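Local atomic coordinates of putative hydrolase (Bacteroides ovatus, PDB entry 4HBS), a protein that is a putative hydrolase of unknown substrate, built as a five-bladed beta-propeller and probably related to the beta-fructosidase-like glycoside hydrolases. Residues Asp68-Trp73 and Ile99-Pro104; Tyr166-Gln171 and Tyr196-Lys201; Leu43-Leu48 and Pro104-Glu109. One frame throughout, in Å; residues are numbered along the deposited sequence.

Interaction 1: residues Asp68-Trp73 and Ile99-Pro104; sequences DGNIFW and IMVQTP
Ile99 and Phe72 meet where two antiparallel strands lie next to each other in a four-stranded blade of the beta-propeller; the axes of the short strand segments approach to 4.7 Å. Ile99 CG2 lies 3.6 Å from Phe72 CZ on an oblique line, while Ile99 CD1 sits near the ring plane at its edge. Met170 and Met172 of the next blade also pack against the Phe72 side chain. Met100, a selenomethionine, pairs with Trp73 through two backbone hydrogen bonds, one in each direction. Its side chain bends at chi2 and chi3, and CE ends over one face of the indole, 3.7 Å from the centroid of the Trp73 five-membered ring and 19° off its normal. This is a CH-pi contact, with SE adding an oblique Met-aromatic one. Val101, in a non-hydrogen-bonded pair with Phe72, turns to the same face of the sheet and sets CG1 3.7 Å from Asn70 CB. Gln102 returns to a hydrogen-bonded pair, its N donating to Ile71 O at 2.7 Å. With CG anti to the backbone N (chi1 176°) and the chain extended beyond it, Gln102 runs alongside Ile71 and accepts at OE1 from Trp73 NE1 over 2.9 Å. OE1 lies in the indole plane at its edge, although the amide is turned 46° from the ring. Past the strand, Thr103 CG2 reaches Asn70 OD1 at 3.5 Å; Asn70 ND2 is hydrogen-bonded to Tyr207 OH. Finally, Pro104 CG stands 3.8 Å from Gly69 O.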
# COMPACT_ATOMS: atom_id res chain seq x y z
N ASP A 68 -9.04 -18.41 -0.06
CA ASP A 68 -9.00 -19.43 -1.12
C ASP A 68 -7.58 -19.61 -1.73
O ASP A 68 -7.44 -20.31 -2.72
CB ASP A 68 -10.02 -19.09 -2.24
CG ASP A 68 -10.00 -17.64 -2.72
OD1 ASP A 68 -8.89 -17.11 -2.97
OD2 ASP A 68 -11.09 -17.03 -2.78
N GLY A 69 -6.56 -18.98 -1.13
CA GLY A 69 -5.19 -19.09 -1.60
C GLY A 69 -4.75 -17.98 -2.53
O GLY A 69 -3.55 -17.87 -2.82
N ASN A 70 -5.69 -17.13 -3.01
CA ASN A 70 -5.36 -16.01 -3.89
C ASN A 70 -4.97 -14.81 -3.06
O ASN A 70 -5.14 -14.82 -1.84
CB ASN A 70 -6.55 -15.65 -4.79
CG ASN A 70 -7.11 -16.79 -5.60
OD1 ASN A 70 -6.38 -17.66 -6.06
ND2 ASN A 70 -8.43 -16.83 -5.78
N ILE A 71 -4.43 -13.76 -3.73
CA ILE A 71 -4.02 -12.50 -3.10
C ILE A 71 -4.70 -11.37 -3.83
O ILE A 71 -4.68 -11.33 -5.07
CB ILE A 71 -2.47 -12.33 -3.09
CG1 ILE A 71 -1.81 -13.45 -2.27
CG2 ILE A 71 -2.07 -10.93 -2.55
CD1 ILE A 71 -0.39 -13.53 -2.41
N PHE A 72 -5.28 -10.43 -3.08
CA PHE A 72 -5.97 -9.27 -3.64
C PHE A 72 -5.00 -8.08 -3.67
O PHE A 72 -4.44 -7.75 -2.64
CB PHE A 72 -7.22 -8.96 -2.81
CG PHE A 72 -7.80 -7.59 -3.06
CD1 PHE A 72 -8.71 -7.38 -4.08
CD2 PHE A 72 -7.38 -6.50 -2.32
CE1 PHE A 72 -9.19 -6.10 -4.36
CE2 PHE A 72 -7.86 -5.22 -2.59
CZ PHE A 72 -8.75 -5.03 -3.62
N TRP A 73 -4.83 -7.45 -4.83
CA TRP A 73 -3.96 -6.27 -5.00
C TRP A 73 -4.80 -5.08 -5.34
O TRP A 73 -5.63 -5.19 -6.25
CB TRP A 73 -2.95 -6.50 -6.14
CG TRP A 73 -1.97 -7.58 -5.89
CD1 TRP A 73 -2.21 -8.93 -5.86
CD2 TRP A 73 -0.56 -7.42 -5.71
NE1 TRP A 73 -1.03 -9.61 -5.65
CE2 TRP A 73 -0.00 -8.71 -5.58
CE3 TRP A 73 0.29 -6.30 -5.61
CZ2 TRP A 73 1.36 -8.91 -5.34
CZ3 TRP A 73 1.64 -6.50 -5.39
CH2 TRP A 73 2.17 -7.80 -5.26
N ILE A 99 -8.17 -2.78 -9.28
CA ILE A 99 -7.86 -3.95 -8.48
C ILE A 99 -7.44 -5.11 -9.38
O ILE A 99 -7.59 -5.08 -10.61
CB ILE A 99 -9.04 -4.33 -7.53
CG1 ILE A 99 -10.27 -4.85 -8.31
CG2 ILE A 99 -9.40 -3.13 -6.61
CD1 ILE A 99 -11.49 -5.24 -7.48
N MSE A 100 -6.87 -6.13 -8.75
CA MSE A 100 -6.38 -7.34 -9.39
C MSE A 100 -6.38 -8.49 -8.38
O MSE A 100 -6.35 -8.24 -7.18
CB MSE A 100 -4.95 -7.05 -9.93
CG MSE A 100 -4.22 -8.24 -10.56
SE MSE A 100 -3.09 -9.14 -9.33
CE MSE A 100 -1.72 -7.98 -9.34
N VAL A 101 -6.45 -9.74 -8.87
CA VAL A 101 -6.39 -10.95 -8.05
C VAL A 101 -5.22 -11.78 -8.53
O VAL A 101 -5.19 -12.13 -9.71
CB VAL A 101 -7.68 -11.82 -8.06
CG1 VAL A 101 -7.51 -13.04 -7.16
CG2 VAL A 101 -8.91 -11.02 -7.63
N GLN A 102 -4.27 -12.11 -7.65
CA GLN A 102 -3.14 -12.96 -7.98
C GLN A 102 -3.47 -14.36 -7.54
O GLN A 102 -3.76 -14.55 -6.36
CB GLN A 102 -1.88 -12.49 -7.27
CG GLN A 102 -0.65 -13.39 -7.48
CD GLN A 102 0.51 -13.01 -6.61
OE1 GLN A 102 0.42 -12.12 -5.77
NE2 GLN A 102 1.60 -13.71 -6.75
N THR A 103 -3.40 -15.35 -8.45
CA THR A 103 -3.66 -16.75 -8.13
C THR A 103 -2.33 -17.47 -7.92
O THR A 103 -1.31 -17.00 -8.41
CB THR A 103 -4.46 -17.41 -9.26
OG1 THR A 103 -3.73 -17.24 -10.49
CG2 THR A 103 -5.85 -16.84 -9.39
N PRO A 104 -2.30 -18.66 -7.26
CA PRO A 104 -1.01 -19.37 -7.12
C PRO A 104 -0.35 -19.69 -8.47
O PRO A 104 -1.05 -20.11 -9.40
CB PRO A 104 -1.42 -20.66 -6.39
CG PRO A 104 -2.66 -20.30 -5.67
CD PRO A 104 -3.39 -19.38 -6.59

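Interaction 2: residues Tyr166-Gln171 and Tyr196-Lys201; sequences YNNQMQ and YSLEGK
Met170 and Tyr196 form the firm part of this contact, an antiparallel hydrogen-bonded pair in the hairpin of strands 169-178 and 187-197. Two backbone bonds define it: Tyr196 N donates to Met170 O at 2.8 Å and Met170 N to Tyr196 O at 3.1 Å. The side chains leave the same face of the sheet and run alongside each other. Met170, a selenomethionine, has CG anti to the backbone N (chi1 -170°) and bends only at chi3, where the chain turns to bring CE 3.4 Å from Tyr196 CD2; the methyl approaches the ring obliquely. The phenol oxygen has its own polar partners in His134 and Trp174. Leu198 extends the packed part, its CB directed toward segment 166-171. Here a side chain meets backbone: Leu198 CD1 rests 3.7 Å from Asn168 C and equally near Gln169 N.

Toward solvent the contact is looser: the exposed Asn168 side chain comes no nearer than OD1 to Leu198 CD1, 4.1 Å. Gln169 meets Tyr196 O with its CA at 3.5 Å, and its CB lies close by. Both chains turn off here: Tyr166 N bonds to Gln169 O across a tight turn in which Asn167 and Asn168 have left-handed backbone angles, and Ser197 OG accepts from Glu199 N at 3.1 Å, an ST turn.

Within this four-stranded propeller blade the pair is central, with strand 156-165 beyond 169-178 and strand 210-218 beyond 187-197. Ala163 and Ile165 of the former touch Met170, Leu210 of the latter touches Tyr196, and Met208 in the loop before strand 210-218 touches Met170, Tyr196 and Leu198.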
# COMPACT_ATOMS: atom_id res chain seq x y z
N TYR A 166 -14.08 -10.92 6.56
CA TYR A 166 -15.10 -11.11 7.59
C TYR A 166 -16.30 -11.81 6.93
O TYR A 166 -16.81 -11.29 5.93
CB TYR A 166 -15.49 -9.77 8.21
CG TYR A 166 -16.55 -9.88 9.30
CD1 TYR A 166 -16.25 -10.46 10.53
CD2 TYR A 166 -17.84 -9.43 9.09
CE1 TYR A 166 -17.22 -10.58 11.53
CE2 TYR A 166 -18.83 -9.57 10.07
CZ TYR A 166 -18.51 -10.16 11.29
OH TYR A 166 -19.47 -10.26 12.29
N ASN A 167 -16.71 -13.00 7.46
CA ASN A 167 -17.83 -13.81 6.96
C ASN A 167 -17.67 -14.13 5.46
O ASN A 167 -18.58 -13.88 4.67
CB ASN A 167 -19.20 -13.12 7.25
CG ASN A 167 -19.70 -13.26 8.67
OD1 ASN A 167 -19.09 -13.93 9.54
ND2 ASN A 167 -20.86 -12.67 8.94
N ASN A 168 -16.50 -14.70 5.10
CA ASN A 168 -16.10 -15.07 3.72
C ASN A 168 -16.46 -13.95 2.71
O ASN A 168 -17.11 -14.18 1.67
CB ASN A 168 -16.71 -16.43 3.29
CG ASN A 168 -15.97 -17.08 2.11
OD1 ASN A 168 -14.72 -17.16 2.08
ND2 ASN A 168 -16.72 -17.56 1.11
N GLN A 169 -16.06 -12.73 3.07
CA GLN A 169 -16.26 -11.52 2.28
C GLN A 169 -15.17 -10.57 2.64
O GLN A 169 -14.81 -10.51 3.82
CB GLN A 169 -17.62 -10.86 2.58
CG GLN A 169 -18.81 -11.60 2.01
CD GLN A 169 -20.09 -10.83 2.20
OE1 GLN A 169 -20.25 -10.03 3.14
NE2 GLN A 169 -21.05 -11.09 1.33
N MSE A 170 -14.63 -9.83 1.67
CA MSE A 170 -13.57 -8.88 1.96
C MSE A 170 -14.17 -7.49 2.13
O MSE A 170 -14.78 -6.96 1.19
CB MSE A 170 -12.50 -8.89 0.88
CG MSE A 170 -11.26 -8.09 1.27
SE MSE A 170 -10.15 -7.78 -0.24
CE MSE A 170 -11.24 -6.48 -1.10
N GLN A 171 -13.97 -6.90 3.32
CA GLN A 171 -14.40 -5.55 3.66
C GLN A 171 -13.20 -4.66 3.48
O GLN A 171 -12.16 -4.93 4.07
CB GLN A 171 -14.89 -5.47 5.11
CG GLN A 171 -15.82 -6.58 5.53
CD GLN A 171 -16.20 -6.36 6.96
OE1 GLN A 171 -15.38 -6.53 7.87
NE2 GLN A 171 -17.42 -5.90 7.20
N TYR A 196 -16.76 -6.86 -0.76
CA TYR A 196 -16.55 -7.64 -1.98
C TYR A 196 -16.88 -9.13 -1.78
O TYR A 196 -16.55 -9.70 -0.73
CB TYR A 196 -15.10 -7.48 -2.44
CG TYR A 196 -14.75 -6.08 -2.90
CD1 TYR A 196 -14.97 -5.68 -4.21
CD2 TYR A 196 -14.23 -5.15 -2.01
CE1 TYR A 196 -14.68 -4.39 -4.63
CE2 TYR A 196 -13.91 -3.86 -2.43
CZ TYR A 196 -14.15 -3.47 -3.74
OH TYR A 196 -13.85 -2.18 -4.11
N SER A 197 -17.47 -9.79 -2.79
CA SER A 197 -17.77 -11.22 -2.70
C SER A 197 -16.53 -12.04 -3.03
O SER A 197 -15.70 -11.60 -3.83
CB SER A 197 -18.89 -11.60 -3.66
OG SER A 197 -19.08 -13.00 -3.70
N LEU A 198 -16.43 -13.24 -2.43
CA LEU A 198 -15.34 -14.19 -2.67
C LEU A 198 -15.91 -15.50 -3.24
O LEU A 198 -15.27 -16.56 -3.15
CB LEU A 198 -14.56 -14.44 -1.35
CG LEU A 198 -13.98 -13.19 -0.67
CD1 LEU A 198 -13.38 -13.54 0.68
CD2 LEU A 198 -12.95 -12.53 -1.53
N GLU A 199 -17.09 -15.41 -3.86
CA GLU A 199 -17.82 -16.52 -4.47
C GLU A 199 -17.34 -16.67 -5.92
O GLU A 199 -17.36 -15.69 -6.67
CB GLU A 199 -19.33 -16.20 -4.40
CG GLU A 199 -20.27 -17.22 -5.04
CD GLU A 199 -21.62 -16.68 -5.47
OE1 GLU A 199 -21.85 -15.45 -5.37
OE2 GLU A 199 -22.45 -17.49 -5.94
N GLY A 200 -16.91 -17.87 -6.30
CA GLY A 200 -16.43 -18.15 -7.65
C GLY A 200 -14.92 -18.21 -7.74
O GLY A 200 -14.24 -18.53 -6.77
N LYS A 201 -14.40 -17.91 -8.94
CA LYS A 201 -12.97 -17.88 -9.26
C LYS A 201 -12.66 -16.55 -9.96
O LYS A 201 -13.56 -16.03 -10.63
CB LYS A 201 -12.62 -19.07 -10.16
CG LYS A 201 -12.75 -20.40 -9.43
CD LYS A 201 -12.14 -21.56 -10.21
CE LYS A 201 -11.93 -22.80 -9.36
NZ LYS A 201 -10.97 -23.74 -9.99

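Interaction 3: residues Leu43-Leu48 and Pro104-Glu109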
# COMPACT_ATOMS: atom_id res chain seq x y z
N LEU A 43 13.72 -9.72 -7.90
CA LEU A 43 13.70 -9.52 -9.35
C LEU A 43 12.53 -10.25 -9.99
O LEU A 43 12.09 -9.83 -11.06
CB LEU A 43 15.01 -9.92 -10.00
CG LEU A 43 16.32 -9.35 -9.40
CD1 LEU A 43 17.50 -9.75 -10.24
CD2 LEU A 43 16.27 -7.83 -9.26
N LYS A 44 12.01 -11.32 -9.34
CA LYS A 44 10.84 -12.08 -9.83
C LYS A 44 9.62 -11.18 -9.84
O LYS A 44 8.88 -11.16 -10.82
CB LYS A 44 10.58 -13.31 -8.94
CG LYS A 44 9.62 -14.34 -9.49
CD LYS A 44 9.41 -15.47 -8.47
CE LYS A 44 9.65 -16.85 -9.04
NZ LYS A 44 8.48 -17.37 -9.81
N TYR A 45 9.40 -10.44 -8.72
CA TYR A 45 8.25 -9.54 -8.58
C TYR A 45 8.47 -8.30 -9.39
O TYR A 45 7.56 -7.89 -10.08
CB TYR A 45 7.91 -9.24 -7.12
CG TYR A 45 6.96 -10.28 -6.58
CD1 TYR A 45 7.39 -11.59 -6.37
CD2 TYR A 45 5.60 -10.02 -6.45
CE1 TYR A 45 6.50 -12.59 -5.99
CE2 TYR A 45 4.70 -11.01 -6.09
CZ TYR A 45 5.15 -12.31 -5.88
OH TYR A 45 4.23 -13.29 -5.56
N ASN A 46 9.69 -7.74 -9.41
CA ASN A 46 9.97 -6.58 -10.27
C ASN A 46 9.62 -6.93 -11.74
O ASN A 46 9.08 -6.08 -12.44
CB ASN A 46 11.43 -6.14 -10.16
CG ASN A 46 11.77 -5.49 -8.85
OD1 ASN A 46 10.93 -5.40 -7.95
ND2 ASN A 46 12.99 -5.01 -8.69
N ALA A 47 9.86 -8.20 -12.17
CA ALA A 47 9.54 -8.66 -13.53
C ALA A 47 8.05 -8.82 -13.71
O ALA A 47 7.53 -8.44 -14.76
CB ALA A 47 10.24 -9.97 -13.83
N LEU A 48 7.34 -9.35 -12.68
CA LEU A 48 5.89 -9.50 -12.76
C LEU A 48 5.20 -8.16 -13.05
O LEU A 48 4.27 -8.13 -13.85
CB LEU A 48 5.31 -10.10 -11.47
CG LEU A 48 5.38 -11.60 -11.33
CD1 LEU A 48 4.98 -12.01 -9.92
CD2 LEU A 48 4.50 -12.31 -12.38
N PRO A 104 -2.30 -18.66 -7.26
CA PRO A 104 -1.01 -19.37 -7.12
C PRO A 104 -0.35 -19.69 -8.47
O PRO A 104 -1.05 -20.11 -9.40
CB PRO A 104 -1.42 -20.66 -6.39
CG PRO A 104 -2.66 -20.30 -5.67
CD PRO A 104 -3.39 -19.38 -6.59
N GLY A 105 0.97 -19.44 -8.58
CA GLY A 105 1.73 -19.71 -9.80
C GLY A 105 2.92 -18.80 -10.04
O GLY A 105 3.97 -19.25 -10.48
N GLU A 106 2.73 -17.49 -9.78
CA GLU A 106 3.74 -16.43 -9.93
C GLU A 106 4.25 -16.23 -11.39
O GLU A 106 5.40 -15.82 -11.61
CB GLU A 106 4.90 -16.62 -8.95
CG GLU A 106 4.49 -16.39 -7.52
CD GLU A 106 5.64 -16.49 -6.54
OE1 GLU A 106 6.60 -17.26 -6.81
OE2 GLU A 106 5.57 -15.82 -5.48
N LYS A 107 3.35 -16.43 -12.37
CA LYS A 107 3.58 -16.15 -13.79
C LYS A 107 2.61 -14.97 -14.14
O LYS A 107 1.71 -14.70 -13.34
CB LYS A 107 3.34 -17.41 -14.65
CG LYS A 107 4.13 -18.67 -14.24
CD LYS A 107 5.68 -18.52 -14.32
CE LYS A 107 6.41 -18.89 -13.03
NZ LYS A 107 7.83 -18.43 -13.02
N ASP A 108 2.78 -14.25 -15.27
CA ASP A 108 1.88 -13.13 -15.58
C ASP A 108 0.45 -13.57 -15.73
O ASP A 108 -0.46 -12.83 -15.37
CB ASP A 108 2.30 -12.37 -16.84
CG ASP A 108 1.69 -10.96 -16.87
OD1 ASP A 108 2.27 -10.04 -16.20
OD2 ASP A 108 0.60 -10.80 -17.47
N GLU A 109 0.24 -14.79 -16.27
CA GLU A 109 -1.08 -15.40 -16.41
C GLU A 109 -1.84 -15.43 -15.07
O GLU A 109 -3.07 -15.48 -15.08
CB GLU A 109 -0.99 -16.84 -16.99
CG GLU A 109 -0.05 -17.80 -16.25
CD GLU A 109 0.10 -19.20 -16.83
OE1 GLU A 109 -0.50 -19.49 -17.89
OE2 GLU A 109 0.84 -20.00 -16.21
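The short helix 43-48 meets the loop joining strands 98-102 and 111-113 of a propeller blade, and Glu106 of that loop takes both Lys44 and Tyr45 of the helix. Its carboxylate divides the work between its oxygens. OE1 forms a long salt bridge with Lys44 NZ, 3.5 Å away, the two side chains crossing at about a right angle; Lys44 NZ has its stronger salt bridge with Glu21 OE2. OE2 accepts from Tyr45 OH over 2.9 Å, on the anti side of the carboxylate and 27° out of its plane. Relative to the tyrosine ring, OE2 lies in plane at the edge, while the ring and carboxylate planes stand 78° apart. OE2 also bonds a glycerol, probably from the crystallisation liquor, and Tyr45 OH takes a further bond from Gln102 NE2. The helix follows strand 38-42, which sits in a sheet that joins N-terminal strands to C-terminal ones, consistent with the ring closure of a beta-propeller. Leu48 supplies the apolar part: CD1 lies 3.9 Å above the plane of the Tyr45 ring, over its centre, and CD2 is 3.7 Å from both Glu106 O and Lys107 C. Lys44 NZ and Lys107 NZ are modelled near each other, but their placement is uncertain, and Glu21 and Glu106 may temper any repulsion. An alanine in place of Glu106 would probably leave Tyr45 OH without its carboxylate acceptor and Lys44 with less counter-charge. Asp108 OD1, at the start of a 3-10 turn that runs on past the segment, forms a salt bridge with Arg51.

In the fold
From the N terminus, helix 43-48 opens the longest loop, which interaction 3 closes when residues 104-109 return to it. This ties the helix after strand 38-42, in the sheet that mixes N- and C-terminal strands, to the blade of interaction 1. Interaction 1 is nested inside, its strands 71-75 and 98-102 pairing before the chain reaches that return; the two contacts share Pro104, and Trp73 CZ2 packs 4.0 Å from Tyr45 CE2. Interaction 2 follows in series, closing its own shorter loop in the next blade. It touches interaction 1 where Met170 SE lies 3.7 Å from Phe72 CG. Interactions 2 and 3 do not touch, their nearest atoms being about 9 Å apart, which places interaction 1 as the intermediary.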